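Long-range contacts in MgGH51 (Meripilus giganteus, PDB 6ZPV), which probably hydrolyses terminal alpha-L-arabinofuranosyl linkages in arabinose-containing polysaccharides, as a fungal member of glycoside hydrolase family 51: residues Y402-W407 and T435-L440; Q455-E460 and S506-A511; D446-F451 and Q490-L495. All blocks are in the same frame, centred on the assembly; numbering follows the deposited sequence.

Contact 1 (Y402-W407 and T435-L440)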
loop_
_atom_site.group_PDB
_atom_site.type_symbol
_atom_site.label_atom_id
_atom_site.label_comp_id
_atom_site.label_asym_id
_atom_site.label_seq_id
_atom_site.Cartn_x
_atom_site.Cartn_y
_atom_site.Cartn_z
ATOM N N TYR A 402 -0.850 -8.647 -15.830
ATOM C CA TYR A 402 0.563 -8.934 -15.542
ATOM C C TYR A 402 1.148 -9.616 -16.748
ATOM O O TYR A 402 0.614 -10.625 -17.227
ATOM C CB TYR A 402 0.676 -9.788 -14.288
ATOM C CG TYR A 402 0.146 -9.093 -13.057
ATOM C CD1 TYR A 402 0.858 -8.094 -12.436
ATOM C CD2 TYR A 402 -1.087 -9.425 -12.554
ATOM C CE1 TYR A 402 0.346 -7.435 -11.333
ATOM C CE2 TYR A 402 -1.597 -8.754 -11.463
ATOM C CZ TYR A 402 -0.896 -7.749 -10.841
ATOM O OH TYR A 402 -1.338 -7.096 -9.709
ATOM N N GLN A 403 2.242 -9.063 -17.292
ATOM C CA GLN A 403 2.730 -9.504 -18.621
ATOM C C GLN A 403 4.215 -9.220 -18.751
ATOM O O GLN A 403 4.883 -8.756 -17.797
ATOM C CB GLN A 403 1.851 -8.908 -19.723
ATOM C CG GLN A 403 0.905 -9.875 -20.395
ATOM C CD GLN A 403 1.567 -11.013 -21.148
ATOM O OE1 GLN A 403 2.783 -10.981 -21.363
ATOM N NE2 GLN A 403 0.798 -12.035 -21.530
ATOM N N THR A 404 4.783 -9.466 -19.927
ATOM C CA THR A 404 6.184 -9.177 -20.188
ATOM C C THR A 404 6.353 -7.704 -20.549
ATOM O O THR A 404 5.421 -7.042 -21.030
ATOM C CB THR A 404 6.681 -10.010 -21.360
ATOM O OG1 THR A 404 6.059 -9.574 -22.556
ATOM C CG2 THR A 404 6.556 -11.513 -21.191
ATOM N N PRO A 405 7.591 -7.175 -20.399
ATOM C CA PRO A 405 7.822 -5.804 -20.887
ATOM C C PRO A 405 7.405 -5.584 -22.337
ATOM O O PRO A 405 6.849 -4.542 -22.702
ATOM C CB PRO A 405 9.347 -5.614 -20.646
ATOM C CG PRO A 405 9.641 -6.538 -19.499
ATOM C CD PRO A 405 8.772 -7.770 -19.729
ATOM N N THR A 406 7.716 -6.585 -23.188
ATOM C CA THR A 406 7.406 -6.497 -24.616
ATOM C C THR A 406 5.892 -6.428 -24.836
ATOM O O THR A 406 5.431 -5.651 -25.667
ATOM C CB THR A 406 8.068 -7.657 -25.343
ATOM O OG1 THR A 406 9.483 -7.472 -25.214
ATOM C CG2 THR A 406 7.674 -7.739 -26.796
ATOM N N TRP A 407 5.154 -7.275 -24.108
ATOM C CA TRP A 407 3.691 -7.195 -24.251
ATOM C C TRP A 407 3.194 -5.770 -24.008
ATOM O O TRP A 407 2.297 -5.282 -24.703
ATOM C CB TRP A 407 3.009 -8.166 -23.258
ATOM C CG TRP A 407 1.516 -8.214 -23.358
ATOM C CD1 TRP A 407 0.816 -9.153 -24.062
ATOM C CD2 TRP A 407 0.566 -7.318 -22.778
ATOM N NE1 TRP A 407 -0.518 -8.903 -23.983
ATOM C CE2 TRP A 407 -0.708 -7.767 -23.238
ATOM C CE3 TRP A 407 0.629 -6.196 -21.938
ATOM C CZ2 TRP A 407 -1.899 -7.094 -22.884
ATOM C CZ3 TRP A 407 -0.540 -5.538 -21.632
ATOM C CH2 TRP A 407 -1.791 -5.950 -22.108
ATOM N N THR A 435 10.211 -11.822 -18.088
ATOM C CA THR A 435 10.475 -11.928 -19.513
ATOM C C THR A 435 10.032 -13.269 -20.104
ATOM O O THR A 435 10.225 -13.462 -21.319
ATOM C CB THR A 435 11.966 -11.709 -19.802
ATOM O OG1 THR A 435 12.733 -12.616 -19.006
ATOM C CG2 THR A 435 12.397 -10.306 -19.417
ATOM N N ASN A 436 9.442 -14.155 -19.309
ATOM C CA ASN A 436 9.050 -15.490 -19.768
ATOM C C ASN A 436 7.533 -15.541 -20.015
ATOM O O ASN A 436 6.735 -15.711 -19.096
ATOM C CB ASN A 436 9.429 -16.506 -18.727
ATOM C CG ASN A 436 9.254 -17.952 -19.185
ATOM O OD1 ASN A 436 8.483 -18.226 -20.137
ATOM N ND2 ASN A 436 9.951 -18.858 -18.479
ATOM N N ALA A 437 7.147 -15.375 -21.274
ATOM C CA ALA A 437 5.743 -15.285 -21.640
ATOM C C ALA A 437 4.979 -16.532 -21.220
ATOM O O ALA A 437 3.753 -16.453 -20.986
ATOM C CB ALA A 437 5.572 -15.069 -23.117
ATOM N N ASN A 438 5.584 -17.699 -21.206
ATOM C CA ASN A 438 4.898 -18.966 -20.916
ATOM C C ASN A 438 4.954 -19.370 -19.448
ATOM O O ASN A 438 4.327 -20.385 -19.090
ATOM C CB ASN A 438 5.359 -20.083 -21.837
ATOM C CG ASN A 438 4.895 -19.880 -23.245
ATOM O OD1 ASN A 438 3.725 -19.649 -23.517
ATOM N ND2 ASN A 438 5.806 -20.073 -24.159
ATOM N N ASP A 439 5.630 -18.602 -18.592
ATOM C CA ASP A 439 5.728 -18.909 -17.128
ATOM C C ASP A 439 5.859 -17.597 -16.364
ATOM O O ASP A 439 6.829 -17.409 -15.623
ATOM C CB ASP A 439 6.898 -19.858 -16.861
ATOM C CG ASP A 439 6.960 -20.425 -15.450
ATOM O OD1 ASP A 439 5.889 -20.439 -14.773
ATOM O OD2 ASP A 439 8.042 -20.887 -15.053
ATOM N N LEU A 440 4.948 -16.704 -16.590
ATOM C CA LEU A 440 5.044 -15.325 -16.059
ATOM C C LEU A 440 5.134 -15.277 -14.548
ATOM O O LEU A 440 5.823 -14.388 -14.009
ATOM C CB LEU A 440 3.804 -14.532 -16.475
ATOM C CG LEU A 440 3.739 -14.053 -17.931
ATOM C CD1 LEU A 440 2.314 -13.653 -18.278
ATOM C CD2 LEU A 440 4.701 -12.949 -18.269
HETATM O O HOH W 1 1.753 -14.884 -22.114
#
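Where the sixth strand of the (beta/alpha)8 barrel runs out and turns into helix 405-410, Gln403 and Thr404 meet Leu440 and Ala437 of the loop that follows the seventh strand. Leu440 fits in with both methyls: CD1 lies 3.6 Å from Tyr402 O and also approaches the amide of Gln403, while CD2 is 3.7 Å from Thr404 CG2, the two side chains crossing at about a right angle. That same Thr404 methyl reaches Ala437 CA at 3.9 Å, in the second residue of the type I turn Asn436-Asp439. Chi1 of 68° puts Thr404 OG1 between the backbone N and the carbonyl carbon, which leaves CG2 beside the N; as N-cap, OG1 accepts from Trp407 N at 2.9 Å. Gln403 is held at three points. Its OE1 takes the N-H of Thr404 (2.9 Å between OE1 and N), its CG lies over the rim of one face of the Trp407 ring, and NE2 donates to a water 3.1 Å away that in turn donates to Ala437 O. An alanine here would probably leave Thr404 N without this acceptor, cut the water link to the turn and open a gap beside Leu440 CD1. Direct contact is thus van der Waals packing, carried mainly by the Leu440 and Thr404 methyls, while the Gln403 amide reaches the turn through one water and Thr404 OG1 caps its own helix.

Contact 2 (Q455-E460 and S506-A511); sequences QSATGE and STSFFA
Ser508 OG donates to Glu460 OE1 at 2.7 Å, a short bond that meets the carboxylate on its syn side and only 18° out of its plane; the hydroxyl is set for it by lying anti to the carbonyl carbon of Ser508 (chi1 -68°). Next to it the helices touch through small residues: Ala457 CB sits 3.6 Å from Thr507 C and 4.3 Å from Ala511 CB, close enough for the axes of segments 455-460 and 507-511 to approach to 8.4 Å at an angle of 25°. Two waters flank the serine-glutamate bond. One donates to Glu460 OE1 (2.8 Å) and to Ser508 O; the other donates to Glu460 OE2 (2.7 Å) and, at longer range, to Ser508 OG, while accepting from Ser456 OG. Glu460 OE2 also receives Ala432 N, from the end of strand 424-432, so both oxygens of this buried carboxylate are supplied with donors, consistent with an ionised group. Further out, Thr453 N donates to Ser456 OG, and Ser506 caps the second helix, its OG accepting from Phe509 N at 2.8 Å. Tyr479 of strand 474-479 packs on both Glu460 and Ser508 from the barrel side. Helices 454-469 and 507-517 follow the seventh and eighth strands, and their close packing is that of neighbouring outer helices in a (beta/alpha)8 barrel, with the glutamate tying the pair to the seventh strand.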
loop_
_atom_site.group_PDB
_atom_site.type_symbol
_atom_site.label_atom_id
_atom_site.label_comp_id
_atom_site.label_asym_id
_atom_site.label_seq_id
_atom_site.Cartn_x
_atom_site.Cartn_y
_atom_site.Cartn_z
ATOM N N GLN A 455 13.999 -2.049 -18.637
ATOM C CA GLN A 455 13.152 -2.698 -19.644
ATOM C C GLN A 455 11.680 -2.688 -19.204
ATOM O O GLN A 455 10.749 -2.388 -20.023
ATOM C CB GLN A 455 13.635 -4.165 -19.862
ATOM C CG GLN A 455 12.984 -4.908 -21.048
ATOM C CD GLN A 455 13.337 -6.372 -21.175
ATOM O OE1 GLN A 455 14.197 -6.858 -20.423
ATOM N NE2 GLN A 455 12.723 -7.051 -22.121
ATOM N N SER A 456 11.413 -3.108 -17.970
ATOM C CA SER A 456 9.993 -3.250 -17.551
ATOM C C SER A 456 9.360 -1.879 -17.414
ATOM O O SER A 456 8.209 -1.678 -17.855
ATOM C CB SER A 456 9.887 -4.081 -16.279
ATOM O OG SER A 456 10.323 -3.403 -15.081
ATOM N N ALA A 457 10.038 -0.885 -16.862
ATOM C CA ALA A 457 9.511 0.462 -16.680
ATOM C C ALA A 457 9.219 1.110 -18.022
ATOM O O ALA A 457 8.240 1.855 -18.157
ATOM C CB ALA A 457 10.468 1.305 -15.853
ATOM N N THR A 458 10.138 0.900 -18.996
ATOM C CA THR A 458 9.930 1.547 -20.311
ATOM C C THR A 458 8.778 0.908 -21.072
ATOM O O THR A 458 8.026 1.602 -21.769
ATOM C CB THR A 458 11.241 1.580 -21.096
ATOM O OG1 THR A 458 11.768 0.289 -21.397
ATOM C CG2 THR A 458 12.266 2.415 -20.397
ATOM N N GLY A 459 8.604 -0.417 -20.991
ATOM C CA GLY A 459 7.441 -1.075 -21.598
ATOM C C GLY A 459 6.186 -0.578 -20.925
ATOM O O GLY A 459 5.199 -0.259 -21.631
ATOM N N GLU A 460 6.147 -0.523 -19.605
ATOM C CA GLU A 460 4.995 0.036 -18.893
ATOM C C GLU A 460 4.717 1.470 -19.360
ATOM O O GLU A 460 3.553 1.819 -19.630
ATOM C CB GLU A 460 5.227 0.024 -17.400
ATOM C CG GLU A 460 5.227 -1.390 -16.820
ATOM C CD GLU A 460 6.058 -1.550 -15.550
ATOM O OE1 GLU A 460 6.516 -0.528 -14.988
ATOM O OE2 GLU A 460 6.187 -2.715 -15.103
ATOM N N SER A 506 11.999 2.208 -7.260
ATOM C CA SER A 506 12.288 1.390 -8.459
ATOM C C SER A 506 12.316 2.247 -9.737
ATOM O O SER A 506 11.777 3.352 -9.811
ATOM C CB SER A 506 11.288 0.297 -8.607
ATOM O OG SER A 506 10.002 0.764 -9.031
ATOM N N THR A 507 12.822 1.620 -10.804
ATOM C CA THR A 507 12.663 2.196 -12.154
ATOM C C THR A 507 11.181 2.478 -12.495
ATOM O O THR A 507 10.852 3.556 -12.977
ATOM C CB THR A 507 13.286 1.246 -13.192
ATOM O OG1 THR A 507 12.651 -0.032 -13.025
ATOM C CG2 THR A 507 14.800 1.099 -13.043
ATOM N N SER A 508 10.332 1.502 -12.171
ATOM C CA SER A 508 8.906 1.663 -12.418
ATOM C C SER A 508 8.291 2.786 -11.577
ATOM O O SER A 508 7.393 3.460 -12.077
ATOM C CB SER A 508 8.177 0.320 -12.204
ATOM O OG SER A 508 8.553 -0.594 -13.213
ATOM N N PHE A 509 8.779 2.971 -10.340
ATOM C CA PHE A 509 8.334 4.111 -9.530
ATOM C C PHE A 509 8.619 5.403 -10.268
ATOM O O PHE A 509 7.755 6.294 -10.338
ATOM C CB PHE A 509 9.056 4.106 -8.181
ATOM C CG PHE A 509 8.834 5.380 -7.392
ATOM C CD1 PHE A 509 7.760 5.502 -6.544
ATOM C CD2 PHE A 509 9.704 6.465 -7.519
ATOM C CE1 PHE A 509 7.590 6.672 -5.812
ATOM C CE2 PHE A 509 9.537 7.629 -6.774
ATOM C CZ PHE A 509 8.453 7.707 -5.934
ATOM N N PHE A 510 9.834 5.549 -10.814
ATOM C CA PHE A 510 10.153 6.794 -11.519
ATOM C C PHE A 510 9.299 6.957 -12.770
ATOM O O PHE A 510 8.932 8.088 -13.056
ATOM C CB PHE A 510 11.658 6.882 -11.807
ATOM C CG PHE A 510 12.486 7.112 -10.566
ATOM C CD1 PHE A 510 12.297 8.251 -9.799
ATOM C CD2 PHE A 510 13.462 6.209 -10.170
ATOM C CE1 PHE A 510 13.081 8.462 -8.683
ATOM C CE2 PHE A 510 14.243 6.418 -9.073
ATOM C CZ PHE A 510 14.022 7.531 -8.321
ATOM N N ALA A 511 8.984 5.900 -13.487
ATOM C CA ALA A 511 8.055 6.043 -14.625
ATOM C C ALA A 511 6.683 6.508 -14.143
ATOM O O ALA A 511 6.072 7.397 -14.754
ATOM C CB ALA A 511 7.964 4.754 -15.425
HETATM O O HOH W 2 8.012 -3.819 -13.511
HETATM O O HOH W 3 5.654 2.066 -14.238
#

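Contact 3 (D446-F451 and Q490-L495); sequences DGRLAF and QWTPDL
Arg448 and Thr492 make the tight half of this contact, with the guanidinium edge-on over the Trp491 face. The arginine chain leaves with CG anti to the backbone N and bends at chi2 (74°). Its NE donates to Thr492 O at 2.8 Å, bent to 138° at the hydrogen, and NH2 adds a weak second bond to the same oxygen. NH2 also stands over the centre of the Trp491 ring system, 3.4 Å from CD2. The guanidinium is turned 75° from the indole plane, so this cation-pi contact is made by an edge dipping onto a face rather than by a flat stack; CZ lies 4.7 Å from the centroid of the six-membered ring. NH1 is taken by Gly442 O, which, with the bonds to Thr492 O, holds the rotation of the group. Alongside, Thr492 OG1 donates to Leu449 O at 2.7 Å. The peptide from Thr492 to Pro493 is cis, and the buried proline packs its CB 3.7 Å from Phe451 C, with Tyr479 also lying against it. The looseness is in the side chains of Ala450 and Phe451, which point away from 490-495 while their backbone stays close. There a water is placed to donate to Ala450 O (2.8 Å) and accepts from Asp494 N at 2.9 Å. Trp491, edge-to-face against Tyr402, carries the contact on toward the sixth strand. Joined in this way are the long loops after the seventh and eighth strands, on the C-terminal rim of the (beta/alpha)8 barrel, where enzymes of this fold place their active site.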
loop_
_atom_site.group_PDB
_atom_site.type_symbol
_atom_site.label_atom_id
_atom_site.label_comp_id
_atom_site.label_asym_id
_atom_site.label_seq_id
_atom_site.Cartn_x
_atom_site.Cartn_y
_atom_site.Cartn_z
ATOM N N ASP A 446 13.750 -18.536 -13.947
ATOM C CA ASP A 446 12.899 -18.723 -15.145
ATOM C C ASP A 446 12.304 -17.376 -15.601
ATOM O O ASP A 446 11.247 -17.378 -16.246
ATOM C CB ASP A 446 11.829 -19.765 -14.828
ATOM C CG ASP A 446 12.384 -21.152 -14.616
ATOM O OD1 ASP A 446 13.416 -21.494 -15.183
ATOM O OD2 ASP A 446 11.783 -21.883 -13.822
ATOM N N GLY A 447 12.964 -16.248 -15.345
ATOM C CA GLY A 447 12.670 -14.971 -16.026
ATOM C C GLY A 447 11.874 -13.967 -15.184
ATOM O O GLY A 447 11.734 -12.807 -15.615
ATOM N N ARG A 448 11.432 -14.340 -13.985
ATOM C CA ARG A 448 10.711 -13.384 -13.123
ATOM C C ARG A 448 11.626 -12.261 -12.688
ATOM O O ARG A 448 12.812 -12.460 -12.351
ATOM C CB ARG A 448 10.189 -14.119 -11.897
ATOM C CG ARG A 448 9.263 -13.341 -11.000
ATOM C CD ARG A 448 7.889 -13.178 -11.609
ATOM N NE ARG A 448 6.903 -12.642 -10.671
ATOM C CZ ARG A 448 6.136 -13.387 -9.879
ATOM N NH1 ARG A 448 6.204 -14.709 -9.909
ATOM N NH2 ARG A 448 5.239 -12.797 -9.085
ATOM N N LEU A 449 11.083 -11.035 -12.667
ATOM C CA LEU A 449 11.881 -9.882 -12.228
ATOM C C LEU A 449 11.846 -9.798 -10.706
ATOM O O LEU A 449 10.751 -9.680 -10.105
ATOM C CB LEU A 449 11.323 -8.621 -12.856
ATOM C CG LEU A 449 11.390 -8.551 -14.384
ATOM C CD1 LEU A 449 10.875 -7.257 -14.914
ATOM C CD2 LEU A 449 12.746 -8.930 -14.973
ATOM N N ALA A 450 13.012 -9.821 -10.059
ATOM C CA ALA A 450 13.121 -9.614 -8.612
ATOM C C ALA A 450 12.755 -8.157 -8.234
ATOM O O ALA A 450 12.222 -7.945 -7.162
ATOM C CB ALA A 450 14.494 -9.945 -8.146
ATOM N N PHE A 451 13.121 -7.215 -9.123
ATOM C CA PHE A 451 12.829 -5.787 -8.988
ATOM C C PHE A 451 12.504 -5.280 -10.385
ATOM O O PHE A 451 12.963 -5.845 -11.377
ATOM C CB PHE A 451 14.061 -5.033 -8.437
ATOM C CG PHE A 451 14.433 -5.395 -7.028
ATOM C CD1 PHE A 451 13.726 -4.859 -5.964
ATOM C CD2 PHE A 451 15.463 -6.281 -6.767
ATOM C CE1 PHE A 451 13.998 -5.217 -4.654
ATOM C CE2 PHE A 451 15.768 -6.655 -5.465
ATOM C CZ PHE A 451 15.050 -6.067 -4.410
ATOM N N GLN A 490 6.322 -12.005 -0.907
ATOM C CA GLN A 490 5.455 -13.011 -1.534
ATOM C C GLN A 490 5.225 -12.790 -3.042
ATOM O O GLN A 490 4.771 -13.701 -3.695
ATOM C CB GLN A 490 4.139 -13.158 -0.808
ATOM C CG GLN A 490 4.279 -13.498 0.679
ATOM C CD GLN A 490 4.644 -12.348 1.584
ATOM O OE1 GLN A 490 3.996 -11.313 1.465
ATOM N NE2 GLN A 490 5.641 -12.555 2.467
ATOM N N TRP A 491 5.589 -11.632 -3.546
ATOM C CA TRP A 491 5.365 -11.296 -4.966
ATOM C C TRP A 491 6.415 -10.276 -5.419
ATOM O O TRP A 491 6.654 -9.339 -4.632
ATOM C CB TRP A 491 3.987 -10.708 -5.176
ATOM C CG TRP A 491 3.592 -10.373 -6.575
ATOM C CD1 TRP A 491 3.998 -9.331 -7.334
ATOM C CD2 TRP A 491 2.732 -11.152 -7.436
ATOM N NE1 TRP A 491 3.393 -9.330 -8.552
ATOM C CE2 TRP A 491 2.617 -10.456 -8.648
ATOM C CE3 TRP A 491 2.125 -12.409 -7.330
ATOM C CZ2 TRP A 491 1.822 -10.913 -9.718
ATOM C CZ3 TRP A 491 1.332 -12.893 -8.369
ATOM C CH2 TRP A 491 1.222 -12.135 -9.544
ATOM N N THR A 492 6.985 -10.436 -6.597
ATOM C CA THR A 492 7.832 -9.433 -7.237
ATOM C C THR A 492 7.361 -9.313 -8.676
ATOM O O THR A 492 6.751 -10.224 -9.228
ATOM C CB THR A 492 9.305 -9.829 -7.197
ATOM O OG1 THR A 492 9.532 -10.984 -8.036
ATOM C CG2 THR A 492 9.787 -10.136 -5.787
ATOM N N PRO A 493 7.744 -8.242 -9.380
ATOM C CA PRO A 493 8.364 -7.035 -8.849
ATOM C C PRO A 493 7.333 -6.101 -8.194
ATOM O O PRO A 493 6.134 -6.229 -8.399
ATOM C CB PRO A 493 8.937 -6.392 -10.122
ATOM C CG PRO A 493 7.924 -6.716 -11.172
ATOM C CD PRO A 493 7.465 -8.122 -10.803
ATOM N N ASP A 494 7.844 -5.176 -7.393
ATOM C CA ASP A 494 7.037 -4.217 -6.631
ATOM C C ASP A 494 7.496 -2.786 -6.863
ATOM O O ASP A 494 8.688 -2.575 -7.147
ATOM C CB ASP A 494 7.100 -4.603 -5.150
ATOM C CG ASP A 494 6.694 -6.031 -4.932
ATOM O OD1 ASP A 494 5.517 -6.355 -5.062
ATOM O OD2 ASP A 494 7.664 -6.884 -4.677
ATOM N N LEU A 495 6.595 -1.822 -6.703
ATOM C CA LEU A 495 6.945 -0.447 -7.069
ATOM C C LEU A 495 7.992 0.217 -6.149
ATOM O O LEU A 495 8.878 0.914 -6.652
ATOM C CB LEU A 495 5.668 0.428 -7.145
ATOM C CG LEU A 495 5.840 1.680 -7.974
ATOM C CD1 LEU A 495 5.947 1.351 -9.455
ATOM C CD2 LEU A 495 4.677 2.635 -7.760
HETATM O O HOH W 4 10.447 -5.918 -6.376
#

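In the fold
The three contacts form one cluster, their centres 12 to 15 Å apart, around the last strands of the barrel. Contacts 1 and 3 share the loop between strand 424-432 and helix 454-469 and are probably bonded through Asn436 ND2 and Asp446 O, 3.0 Å apart. Contact 2 lies beside both: Pro405 CB packs 3.6 Å from Gln455 O, and Leu495 O receives a probable hydrogen bond from Ser506 OG at 2.6 Å. Contacts 2 and 3 also alternate along the chain. Bound glycerol, probably from the crystallisation liquor, is found near Tyr402, whose hydroxyl also bonds Glu429, and near Trp491, consistent with a pocket at the C-terminal rim, where the active site of such barrels lies.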